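Local coordinates for hypothetical protein Atu1826 (Agrobacterium tumefaciens, PDB 2I3D), which is of unknown function but has an alpha/beta-hydrolase fold and is probably a hydrolase, related in sequence to the S15 family of X-Pro dipeptidyl-peptidases, at residues B[39-53]-B[113-127]. Sequence-based numbering, arbitrary orientation. Where two conformers were deposited one is given.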
ATOM      1  N   TYR B  39      15.132  -8.185  -6.113  1.00 19.32           N
ATOM      2  CA  TYR B  39      16.036  -7.975  -7.228  1.00 21.46           C
ATOM      3  C   TYR B  39      15.699  -8.877  -8.392  1.00 22.38           C
ATOM      4  O   TYR B  39      15.581 -10.091  -8.220  1.00 23.06           O
ATOM      5  CB  TYR B  39      17.436  -8.280  -6.719  1.00 22.54           C
ATOM      6  CG  TYR B  39      18.509  -8.512  -7.745  1.00 23.95           C
ATOM      7  CD1 TYR B  39      18.906  -7.512  -8.634  1.00 24.61           C
ATOM      8  CD2 TYR B  39      19.203  -9.740  -7.770  1.00 25.46           C
ATOM      9  CE1 TYR B  39      19.961  -7.746  -9.566  1.00 24.68           C
ATOM     10  CE2 TYR B  39      20.244  -9.966  -8.663  1.00 25.55           C
ATOM     11  CZ  TYR B  39      20.617  -8.977  -9.555  1.00 25.40           C
ATOM     12  OH  TYR B  39      21.651  -9.237 -10.440  1.00 26.29           O
ATOM     13  N   GLN B  40      15.539  -8.293  -9.577  1.00 22.63           N
ATOM     14  CA  GLN B  40      15.327  -9.065 -10.815  1.00 23.10           C
ATOM     15  C   GLN B  40      16.306  -8.623 -11.889  1.00 23.87           C
ATOM     16  O   GLN B  40      16.123  -7.553 -12.499  1.00 22.85           O
ATOM     17  CB  GLN B  40      13.916  -8.907 -11.375  1.00 24.66           C
ATOM     18  CG  GLN B  40      12.788  -9.334 -10.449  1.00 27.27           C
ATOM     19  CD  GLN B  40      12.440 -10.806 -10.580  1.00 33.98           C
ATOM     20  OE1 GLN B  40      11.727 -11.367  -9.730  1.00 35.79           O
ATOM     21  NE2 GLN B  40      12.939 -11.446 -11.648  1.00 34.27           N
ATOM     22  N   PRO B  41      17.336  -9.453 -12.161  1.00 24.28           N
ATOM     23  CA  PRO B  41      18.271  -9.028 -13.193  1.00 25.40           C
ATOM     24  C   PRO B  41      17.682  -9.149 -14.599  1.00 25.85           C
ATOM     25  O   PRO B  41      16.841 -10.016 -14.864  1.00 26.89           O
ATOM     26  CB  PRO B  41      19.464  -9.983 -13.015  1.00 25.12           C
ATOM     27  CG  PRO B  41      18.849 -11.243 -12.478  1.00 24.17           C
ATOM     28  CD  PRO B  41      17.689 -10.770 -11.589  1.00 25.29           C
ATOM     29  N   SER B  42      18.133  -8.286 -15.492  1.00 26.98           N
ATOM     30  CA  SER B  42      17.720  -8.381 -16.880  1.00 29.22           C
ATOM     31  C   SER B  42      18.260  -9.625 -17.583  1.00 31.30           C
ATOM     32  O   SER B  42      19.415 -10.054 -17.345  1.00 31.82           O
ATOM     33  CB  SER B  42      18.182  -7.165 -17.678  1.00 28.56           C
ATOM     34  OG  SER B  42      17.711  -7.271 -19.025  1.00 29.50           O
ATOM     35  N   LYS B  43      17.416 -10.163 -18.469  1.00 33.48           N
ATOM     36  CA  LYS B  43      17.800 -11.204 -19.423  1.00 35.87           C
ATOM     37  C   LYS B  43      18.846 -10.704 -20.425  1.00 36.90           C
ATOM     38  O   LYS B  43      19.425 -11.505 -21.151  1.00 38.04           O
ATOM     39  CB  LYS B  43      16.574 -11.684 -20.202  1.00 36.40           C
ATOM     40  CG  LYS B  43      15.420 -12.167 -19.331  1.00 39.62           C
ATOM     41  CD  LYS B  43      14.482 -13.124 -20.091  1.00 42.21           C
ATOM     42  CE  LYS B  43      13.221 -12.427 -20.622  1.00 44.86           C
ATOM     43  NZ  LYS B  43      12.199 -12.243 -19.527  1.00 46.57           N
ATOM     44  N   GLU B  44      19.077  -9.396 -20.484  1.00 37.63           N
ATOM     45  CA  GLU B  44      19.878  -8.819 -21.558  1.00 39.35           C
ATOM     46  C   GLU B  44      21.219  -8.284 -21.071  1.00 38.82           C
ATOM     47  O   GLU B  44      21.445  -8.140 -19.846  1.00 39.67           O
ATOM     48  CB  GLU B  44      19.072  -7.769 -22.345  1.00 39.55           C
ATOM     49  CG  GLU B  44      17.662  -8.259 -22.807  1.00 41.51           C
ATOM     50  CD  GLU B  44      17.097  -7.489 -24.021  1.00 41.86           C
ATOM     51  OE1 GLU B  44      17.906  -7.086 -24.906  1.00 47.92           O
ATOM     52  OE2 GLU B  44      15.844  -7.304 -24.102  1.00 46.57           O
ATOM     53  N   LYS B  45      22.093  -7.971 -22.035  1.00 38.35           N
ATOM     54  CA  LYS B  45      23.472  -7.595 -21.708  0.50 37.55           C
ATOM     55  C   LYS B  45      23.688  -6.084 -21.721  1.00 36.80           C
ATOM     56  O   LYS B  45      23.294  -5.363 -22.642  1.00 37.01           O
ATOM     57  CB  LYS B  45      24.507  -8.337 -22.578  0.50 38.19           C
ATOM     58  CG  LYS B  45      24.508  -9.885 -22.425  0.50 38.83           C
ATOM     59  CD  LYS B  45      24.651 -10.372 -20.970  0.50 36.93           C
ATOM     60  CE  LYS B  45      26.078 -10.208 -20.426  0.50 43.76           C
ATOM     61  NZ  LYS B  45      26.991 -11.312 -20.854  0.50 38.08           N
ATOM     62  N   SER B  46      24.303  -5.596 -20.645  1.00 35.23           N
ATOM     63  CA  SER B  46      24.440  -4.143 -20.437  1.00 33.37           C
ATOM     64  C   SER B  46      23.062  -3.509 -20.195  1.00 30.90           C
ATOM     65  O   SER B  46      22.876  -2.330 -20.496  1.00 31.29           O
ATOM     66  CB  SER B  46      25.103  -3.445 -21.651  1.00 33.86           C
ATOM     67  OG  SER B  46      26.504  -3.721 -21.791  1.00 35.05           O
ATOM     68  N   ALA B  47      22.087  -4.282 -19.702  1.00 27.89           N
ATOM     69  CA  ALA B  47      20.727  -3.729 -19.521  1.00 25.69           C
ATOM     70  C   ALA B  47      20.757  -2.569 -18.515  1.00 23.84           C
ATOM     71  O   ALA B  47      21.526  -2.595 -17.547  1.00 22.00           O
ATOM     72  CB  ALA B  47      19.742  -4.788 -19.077  1.00 25.44           C
ATOM     73  N   PRO B  48      19.895  -1.555 -18.730  1.00 22.57           N
ATOM     74  CA  PRO B  48      19.877  -0.446 -17.790  1.00 21.33           C
ATOM     75  C   PRO B  48      19.351  -0.926 -16.446  1.00 19.57           C
ATOM     76  O   PRO B  48      18.621  -1.916 -16.395  1.00 19.94           O
ATOM     77  CB  PRO B  48      18.882   0.527 -18.422  1.00 21.36           C
ATOM     78  CG  PRO B  48      17.930  -0.346 -19.203  1.00 22.31           C
ATOM     79  CD  PRO B  48      18.874  -1.409 -19.782  1.00 23.07           C
ATOM     80  N   ILE B  49      19.760  -0.230 -15.385  1.00 18.48           N
ATOM     81  CA  ILE B  49      19.312  -0.508 -14.019  1.00 17.29           C
ATOM     82  C   ILE B  49      18.172   0.440 -13.604  1.00 15.78           C
ATOM     83  O   ILE B  49      18.210   1.634 -13.865  1.00 15.49           O
ATOM     84  CB  ILE B  49      20.472  -0.399 -13.016  1.00 18.23           C
ATOM     85  CG1 ILE B  49      21.489  -1.529 -13.295  1.00 19.56           C
ATOM     86  CG2 ILE B  49      19.979  -0.507 -11.565  1.00 17.88           C
ATOM     87  CD1 ILE B  49      22.898  -1.275 -12.765  1.00 20.43           C
ATOM     88  N   ALA B  50      17.188  -0.110 -12.908  1.00 14.73           N
ATOM     89  CA  ALA B  50      16.142   0.728 -12.330  1.00 14.16           C
ATOM     90  C   ALA B  50      16.130   0.504 -10.816  1.00 13.38           C
ATOM     91  O   ALA B  50      16.127  -0.649 -10.374  1.00 14.43           O
ATOM     92  CB  ALA B  50      14.780   0.393 -12.934  1.00 14.99           C
ATOM     93  N   ILE B  51      16.152   1.583 -10.038  1.00 13.23           N
ATOM     94  CA  ILE B  51      16.056   1.524  -8.567  1.00 13.33           C
ATOM     95  C   ILE B  51      14.724   2.168  -8.166  1.00 13.03           C
ATOM     96  O   ILE B  51      14.425   3.299  -8.614  1.00 12.93           O
ATOM     97  CB  ILE B  51      17.202   2.338  -7.898  1.00 14.38           C
ATOM     98  CG1 ILE B  51      18.578   1.859  -8.428  1.00 16.13           C
ATOM     99  CG2 ILE B  51      17.148   2.246  -6.390  1.00 15.06           C
ATOM    100  CD1 ILE B  51      19.014   0.408  -8.051  1.00 18.03           C
ATOM    101  N   ILE B  52      13.964   1.487  -7.317  1.00 12.14           N
ATOM    102  CA  ILE B  52      12.616   1.951  -6.931  1.00 11.31           C
ATOM    103  C   ILE B  52      12.600   2.258  -5.430  1.00 12.00           C
ATOM    104  O   ILE B  52      12.986   1.361  -4.623  1.00 12.66           O
ATOM    105  CB  ILE B  52      11.523   0.870  -7.239  1.00 12.43           C
ATOM    106  CG1 ILE B  52      11.810   0.145  -8.563  1.00 12.30           C
ATOM    107  CG2 ILE B  52      10.114   1.517  -7.175  1.00 12.46           C
ATOM    108  CD1 ILE B  52      11.754   1.020  -9.812  1.00 12.13           C
ATOM    109  N   LEU B  53      12.149   3.474  -5.059  1.00 11.39           N
ATOM    110  CA  LEU B  53      12.263   3.988  -3.689  0.60 11.50           C
ATOM    111  C   LEU B  53      10.895   4.253  -3.074  1.00 12.27           C
ATOM    112  O   LEU B  53      10.027   4.831  -3.721  1.00 11.60           O
ATOM    113  CB  LEU B  53      13.133   5.272  -3.673  0.60 11.14           C
ATOM    114  CG  LEU B  53      14.538   5.036  -4.249  0.60 11.18           C
ATOM    115  CD1 LEU B  53      15.321   6.353  -4.434  0.60 12.96           C
ATOM    116  CD2 LEU B  53      15.297   4.004  -3.387  0.60  8.10           C
ATOM    117  N   TRP B 113      25.562  -1.660  -5.203  1.00 23.10           N
ATOM    118  CA  TRP B 113      25.427  -3.112  -5.151  1.00 23.70           C
ATOM    119  C   TRP B 113      24.971  -3.699  -6.488  1.00 23.76           C
ATOM    120  O   TRP B 113      25.621  -4.639  -7.017  1.00 24.18           O
ATOM    121  CB  TRP B 113      24.497  -3.505  -4.030  1.00 24.35           C
ATOM    122  CG  TRP B 113      24.272  -4.957  -3.895  1.00 25.38           C
ATOM    123  CD1 TRP B 113      25.084  -5.860  -3.248  1.00 26.83           C
ATOM    124  CD2 TRP B 113      23.166  -5.700  -4.405  1.00 25.60           C
ATOM    125  NE1 TRP B 113      24.526  -7.115  -3.312  1.00 26.84           N
ATOM    126  CE2 TRP B 113      23.358  -7.051  -4.026  1.00 26.48           C
ATOM    127  CE3 TRP B 113      22.022  -5.359  -5.135  1.00 27.01           C
ATOM    128  CZ2 TRP B 113      22.448  -8.057  -4.355  1.00 25.97           C
ATOM    129  CZ3 TRP B 113      21.113  -6.370  -5.474  1.00 26.23           C
ATOM    130  CH2 TRP B 113      21.337  -7.701  -5.081  1.00 26.61           C
ATOM    131  N   VAL B 114      23.897  -3.148  -7.076  1.00 23.30           N
ATOM    132  CA  VAL B 114      23.403  -3.650  -8.369  1.00 23.71           C
ATOM    133  C   VAL B 114      24.472  -3.439  -9.436  1.00 23.40           C
ATOM    134  O   VAL B 114      24.745  -4.331 -10.246  1.00 24.23           O
ATOM    135  CB  VAL B 114      22.038  -3.014  -8.823  1.00 24.02           C
ATOM    136  CG1 VAL B 114      21.501  -3.725 -10.097  1.00 24.71           C
ATOM    137  CG2 VAL B 114      21.034  -3.101  -7.755  1.00 26.38           C
ATOM    138  N   GLN B 115      25.118  -2.277  -9.411  1.00 23.35           N
ATOM    139  CA  GLN B 115      26.174  -2.013 -10.370  1.00 24.67           C
ATOM    140  C   GLN B 115      27.402  -2.928 -10.220  1.00 25.73           C
ATOM    141  O   GLN B 115      28.067  -3.238 -11.207  1.00 27.01           O
ATOM    142  CB  GLN B 115      26.578  -0.545 -10.306  1.00 24.14           C
ATOM    143  CG  GLN B 115      25.564   0.381 -10.965  1.00 24.17           C
ATOM    144  CD  GLN B 115      25.926   1.849 -10.799  1.00 26.08           C
ATOM    145  OE1 GLN B 115      26.827   2.208 -10.024  1.00 26.38           O
ATOM    146  NE2 GLN B 115      25.235   2.707 -11.542  1.00 24.33           N
ATOM    147  N   SER B 116      27.700  -3.352  -8.995  1.00 26.82           N
ATOM    148  CA  SER B 116      28.792  -4.331  -8.768  1.00 27.88           C
ATOM    149  C   SER B 116      28.462  -5.670  -9.458  1.00 28.71           C
ATOM    150  O   SER B 116      29.366  -6.355  -9.955  1.00 29.28           O
ATOM    151  CB  SER B 116      29.130  -4.496  -7.266  1.00 27.76           C
ATOM    152  OG  SER B 116      28.171  -5.284  -6.535  1.00 28.83           O
ATOM    153  N   LEU B 117      27.173  -6.030  -9.504  1.00 28.94           N
ATOM    154  CA  LEU B 117      26.725  -7.268 -10.162  1.00 29.14           C
ATOM    155  C   LEU B 117      26.543  -7.103 -11.668  1.00 29.16           C
ATOM    156  O   LEU B 117      26.546  -8.098 -12.415  1.00 30.36           O
ATOM    157  CB  LEU B 117      25.420  -7.788  -9.546  1.00 29.14           C
ATOM    158  CG  LEU B 117      25.360  -8.062  -8.039  1.00 30.93           C
ATOM    159  CD1 LEU B 117      24.020  -8.751  -7.706  1.00 32.33           C
ATOM    160  CD2 LEU B 117      26.516  -8.908  -7.550  1.00 33.24           C
ATOM    161  N   HIS B 118      26.367  -5.852 -12.103  1.00 28.34           N
ATOM    162  CA  HIS B 118      26.154  -5.518 -13.513  1.00 27.69           C
ATOM    163  C   HIS B 118      27.096  -4.415 -13.943  1.00 28.64           C
ATOM    164  O   HIS B 118      26.656  -3.300 -14.248  1.00 29.22           O
ATOM    165  CB  HIS B 118      24.676  -5.129 -13.768  1.00 27.22           C
ATOM    166  CG  HIS B 118      23.725  -6.260 -13.507  1.00 24.97           C
ATOM    167  ND1 HIS B 118      23.232  -6.550 -12.249  1.00 26.03           N
ATOM    168  CD2 HIS B 118      23.262  -7.234 -14.322  1.00 24.38           C
ATOM    169  CE1 HIS B 118      22.478  -7.636 -12.309  1.00 23.46           C
ATOM    170  NE2 HIS B 118      22.482  -8.070 -13.557  1.00 25.11           N
ATOM    171  N   PRO B 119      28.415  -4.710 -13.947  1.00 29.18           N
ATOM    172  CA  PRO B 119      29.453  -3.688 -14.204  1.00 29.65           C
ATOM    173  C   PRO B 119      29.403  -3.092 -15.609  1.00 29.89           C
ATOM    174  O   PRO B 119      30.008  -2.042 -15.859  1.00 30.76           O
ATOM    175  CB  PRO B 119      30.773  -4.458 -13.995  1.00 29.86           C
ATOM    176  CG  PRO B 119      30.415  -5.931 -14.190  1.00 29.83           C
ATOM    177  CD  PRO B 119      29.000  -6.045 -13.669  1.00 29.73           C
ATOM    178  N   ASP B 120      28.677  -3.750 -16.511  1.00 29.81           N
ATOM    179  CA  ASP B 120      28.604  -3.265 -17.891  0.60 30.57           C
ATOM    180  C   ASP B 120      27.346  -2.445 -18.193  1.00 30.10           C
ATOM    181  O   ASP B 120      27.165  -1.967 -19.318  1.00 30.64           O
ATOM    182  CB  ASP B 120      28.748  -4.416 -18.885  0.60 31.03           C
ATOM    183  CG  ASP B 120      30.186  -4.874 -19.039  0.60 30.81           C
ATOM    184  OD1 ASP B 120      30.909  -4.318 -19.897  0.60 34.70           O
ATOM    185  OD2 ASP B 120      30.582  -5.795 -18.305  0.60 34.12           O
ATOM    186  N   SER B 121      26.494  -2.257 -17.185  1.00 29.40           N
ATOM    187  CA  SER B 121      25.330  -1.388 -17.340  1.00 28.27           C
ATOM    188  C   SER B 121      25.826   0.057 -17.279  1.00 28.59           C
ATOM    189  O   SER B 121      26.468   0.460 -16.279  1.00 29.01           O
ATOM    190  CB  SER B 121      24.311  -1.664 -16.228  1.00 28.41           C
ATOM    191  OG  SER B 121      23.253  -0.726 -16.280  1.00 26.72           O
ATOM    192  N   LYS B 122      25.529   0.830 -18.323  1.00 27.63           N
ATOM    193  CA  LYS B 122      26.001   2.210 -18.405  1.00 28.26           C
ATOM    194  C   LYS B 122      24.908   3.242 -18.095  1.00 27.40           C
ATOM    195  O   LYS B 122      25.187   4.452 -18.060  1.00 27.01           O
ATOM    196  CB  LYS B 122      26.637   2.506 -19.771  1.00 30.16           C
ATOM    197  CG  LYS B 122      27.979   1.773 -20.040  1.00 32.34           C
ATOM    198  CD  LYS B 122      29.011   2.035 -18.924  1.00 36.86           C
ATOM    199  CE  LYS B 122      30.403   1.405 -19.196  1.00 35.96           C
ATOM    200  NZ  LYS B 122      30.370  -0.090 -19.427  1.00 40.01           N
ATOM    201  N   SER B 123      23.680   2.775 -17.846  1.00 26.33           N
ATOM    202  CA  SER B 123      22.606   3.726 -17.526  1.00 24.10           C
ATOM    203  C   SER B 123      21.620   3.228 -16.504  1.00 22.26           C
ATOM    204  O   SER B 123      21.481   2.027 -16.247  1.00 21.53           O
ATOM    205  CB  SER B 123      21.848   4.168 -18.769  1.00 24.58           C
ATOM    206  OG  SER B 123      21.073   3.116 -19.228  1.00 26.28           O
ATOM    207  N   CYS B 124      20.941   4.201 -15.914  1.00 20.28           N
ATOM    208  CA  CYS B 124      20.115   3.905 -14.772  1.00 17.18           C
ATOM    209  C   CYS B 124      18.889   4.834 -14.779  1.00 15.70           C
ATOM    210  O   CYS B 124      18.955   5.964 -15.271  1.00 14.79           O
ATOM    211  CB  CYS B 124      20.943   4.017 -13.477  1.00 17.83           C
ATOM    212  SG  CYS B 124      19.978   3.958 -11.921  1.00 22.41           S
ATOM    213  N   TRP B 125      17.773   4.308 -14.273  1.00 13.97           N
ATOM    214  CA  TRP B 125      16.605   5.132 -13.931  1.00 14.13           C
ATOM    215  C   TRP B 125      16.321   5.015 -12.459  1.00 14.06           C
ATOM    216  O   TRP B 125      16.550   3.965 -11.877  1.00 13.65           O
ATOM    217  CB  TRP B 125      15.356   4.647 -14.656  1.00 14.58           C
ATOM    218  CG  TRP B 125      15.232   5.137 -16.103  1.00 15.82           C
ATOM    219  CD1 TRP B 125      16.069   4.877 -17.149  1.00 17.50           C
ATOM    220  CD2 TRP B 125      14.154   5.912 -16.630  1.00 14.47           C
ATOM    221  NE1 TRP B 125      15.581   5.451 -18.319  1.00 16.30           N
ATOM    222  CE2 TRP B 125      14.399   6.082 -18.030  1.00 15.41           C
ATOM    223  CE3 TRP B 125      12.983   6.435 -16.069  1.00 13.99           C
ATOM    224  CZ2 TRP B 125      13.533   6.785 -18.853  1.00 14.64           C
ATOM    225  CZ3 TRP B 125      12.111   7.151 -16.887  1.00 14.58           C
ATOM    226  CH2 TRP B 125      12.397   7.325 -18.261  1.00 16.25           C
ATOM    227  N   VAL B 126      15.756   6.067 -11.885  1.00 13.44           N
ATOM    228  CA  VAL B 126      15.273   5.988 -10.505  1.00 12.39           C
ATOM    229  C   VAL B 126      13.792   6.322 -10.523  1.00 12.57           C
ATOM    230  O   VAL B 126      13.357   7.235 -11.242  1.00 11.74           O
ATOM    231  CB  VAL B 126      16.068   6.940  -9.550  1.00 13.26           C
ATOM    232  CG1 VAL B 126      15.926   8.385  -9.988  1.00 13.88           C
ATOM    233  CG2 VAL B 126      15.669   6.740  -8.071  1.00 14.69           C
ATOM    234  N   ALA B 127      13.010   5.574  -9.765  1.00 12.16           N
ATOM    235  CA  ALA B 127      11.584   5.892  -9.651  1.00 11.38           C
ATOM    236  C   ALA B 127      11.283   5.922  -8.170  1.00 11.24           C
ATOM    237  O   ALA B 127      11.625   4.957  -7.461  1.00 12.79           O
ATOM    238  CB  ALA B 127      10.746   4.836 -10.350  1.00 11.83           C
TER
HETATM  239  O   HOH W   1      28.055  -1.737 -21.986  1.00 38.67           O
HETATM  240  O   HOH W   2      24.023   0.125 -20.258  1.00 43.30           O
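I49 lies opposite C124 at the start of a parallel ladder in which strands 49-53 and 124-127 run side by side, their axes 4.6 Å apart at the closest. I49 N donates to S123 O, W125 N to I49 O (2.7 Å between N and O), I51 N to W125 O, A127 N to I51 O and L53 N to A127 O, all fairly straight. CA-H...O contacts fill in between, such as C124 CA to I49 O at 3.1 Å.

Just ahead of the strands, S121 donates from OG to A47 O (2.8 Å), its hydroxyl swung opposite the backbone N (chi1 173°) and tilted from the carbonyl plane. Further out, one water links S46 OG to D120 O and another joins S46 O to K122 N.

The helix ending at L117 packs on the sheet face that carries I49, I51, C124 and V126. I49 and V114 lie alongside each other, reaching from opposite sides, with I49 CG2 3.9 Å from V114 CG1, while I49 CD1 reaches Q115 CG at 3.6 Å. The amide of Q115 is held elsewhere, by E145. The other methyl of V114, CG2, meets I51 CD1.

An aromatic cluster of Y39, W113 and H118 joins strand 33-40 to the helix end. The six-membered ring of W113 presents its CH2 and CZ3 edge to one face of Y39, a T-shaped pair with planes at 72°; P41 CD lies over the opposite face. L117 CD1 approaches Y39 CZ (3.9 Å).

On the other face, A50 and I52 meet helix 66-77. The parallel pairing of 49-53 with 124-129, third and fifth strands in a sheet ordered 1-2-4-3-5-6-7-8, and the helix packed on it fit the alpha/beta-hydrolase fold; strand 124-129 leads into the probable nucleophile elbow at S130.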